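Local structure of universal stress protein (Mycobacterium smegmatis, 5AHW) at residues Gly25-Ala28 with Ala29-Ala33. The protein binds cyclic AMP as a homodimeric member of the universal stress protein A family, probably taking part in mycobacterial cAMP signalling. Sequence-based numbering, arbitrary orientation.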
loop_
_atom_site.group_PDB
_atom_site.type_symbol
_atom_site.label_atom_id
_atom_site.label_comp_id
_atom_site.label_asym_id
_atom_site.label_seq_id
_atom_site.Cartn_x
_atom_site.Cartn_y
_atom_site.Cartn_z
ATOM N N GLY B 25 -6.022 -9.562 -4.565
ATOM C CA GLY B 25 -6.125 -10.998 -4.750
ATOM C C GLY B 25 -4.792 -11.729 -4.877
ATOM O O GLY B 25 -4.618 -12.838 -4.335
ATOM N N GLN B 26 -3.854 -11.086 -5.566
ATOM C CA GLN B 26 -2.488 -11.580 -5.690
ATOM C C GLN B 26 -1.817 -11.551 -4.337
ATOM O O GLN B 26 -1.196 -12.522 -3.930
ATOM C CB GLN B 26 -1.704 -10.748 -6.741
ATOM C CG GLN B 26 -2.373 -10.851 -8.120
ATOM C CD GLN B 26 -1.768 -10.051 -9.309
ATOM O OE1 GLN B 26 -1.603 -8.801 -9.293
ATOM N NE2 GLN B 26 -1.497 -10.789 -10.388
ATOM N N ILE B 27 -1.957 -10.455 -3.602
ATOM C CA ILE B 27 -1.259 -10.346 -2.313
ATOM C C ILE B 27 -1.814 -11.336 -1.326
ATOM O O ILE B 27 -1.069 -11.998 -0.593
ATOM C CB ILE B 27 -1.304 -8.936 -1.758
ATOM C CG1 ILE B 27 -0.336 -8.128 -2.557
ATOM C CG2 ILE B 27 -0.863 -8.865 -0.309
ATOM C CD1 ILE B 27 -0.571 -6.663 -2.356
ATOM N N ALA B 28 -3.120 -11.497 -1.337
ATOM C CA ALA B 28 -3.711 -12.511 -0.478
ATOM C C ALA B 28 -3.211 -13.915 -0.832
ATOM O O ALA B 28 -2.868 -14.693 0.064
ATOM C CB ALA B 28 -5.208 -12.478 -0.579
ATOM N N ALA B 29 -3.217 -14.271 -2.123
ATOM C CA ALA B 29 -2.842 -15.612 -2.467
ATOM C C ALA B 29 -1.411 -15.854 -1.999
ATOM O O ALA B 29 -1.111 -16.937 -1.470
ATOM C CB ALA B 29 -3.002 -15.859 -3.936
ATOM N N ALA B 30 -0.537 -14.847 -2.139
ATOM C CA ALA B 30 0.906 -14.999 -1.755
ATOM C C ALA B 30 1.134 -15.104 -0.262
ATOM O O ALA B 30 2.060 -15.765 0.176
ATOM C CB ALA B 30 1.729 -13.853 -2.269
ATOM N N SER B 31 0.340 -14.367 0.507
ATOM C CA SER B 31 0.401 -14.407 1.954
ATOM C C SER B 31 -0.412 -15.578 2.498
ATOM O O SER B 31 -0.411 -15.803 3.690
ATOM C CB SER B 31 -0.181 -13.130 2.540
ATOM O OG SER B 31 0.101 -12.026 1.715
ATOM N N ASN B 32 -1.127 -16.300 1.633
ATOM C CA ASN B 32 -2.107 -17.233 2.088
ATOM C C ASN B 32 -3.151 -16.594 3.011
ATOM O O ASN B 32 -3.435 -17.126 4.067
ATOM C CB ASN B 32 -1.372 -18.326 2.841
ATOM C CG ASN B 32 -2.024 -19.656 2.685
ATOM O OD1 ASN B 32 -2.718 -19.908 1.696
ATOM N ND2 ASN B 32 -1.794 -20.533 3.649
ATOM N N ALA B 33 -3.687 -15.416 2.642
ATOM C CA ALA B 33 -4.634 -14.703 3.503
ATOM C C ALA B 33 -6.083 -14.803 3.085
ATOM O O ALA B 33 -6.418 -15.040 1.929
ATOM C CB ALA B 33 -4.232 -13.253 3.652
#
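Ser31 grips the carbonyl of Ile27 twice, through its backbone N at 3.0 Å from Ile27 O and through its side-chain OG at 2.6 Å from the same oxygen. The two donors come from opposite faces of the carbonyl plane, the hydroxyl standing 36° out of it. Chi1 of Ser31, -35°, swings OG to the side of its own backbone N and roughly trans to its carbonyl carbon, which turns the hydroxyl back onto the preceding turn; there it also lies 3.9 Å from Ile27 CG2.

Among backbone bonds, two further i to i+4 links belong to the same helical run: Ala29 N to Gly25 O and Ala30 N to Gln26 O, each 3.0 Å. The pattern then changes. Asn32 takes a positive phi (55°), its N bonds to Ala29 O at 3.2 Å, and Ala33 N reaches Ala28 O at 2.8 Å; the positive phi and these two bonds together make a Schellman motif.

Apolar contact is slight, with Ala28 CB 4.4 Å from Ala33 CB, both residues buried.

Ser31 touches Tyr4 of its own chain, while Ile27 packs on Tyr4 and Ala30 on Ala30 of the second subunit. The motif ends helix 15-31 and turns the chain into strand 34-41, completing the beta-alpha-beta unit begun by strand 6-10.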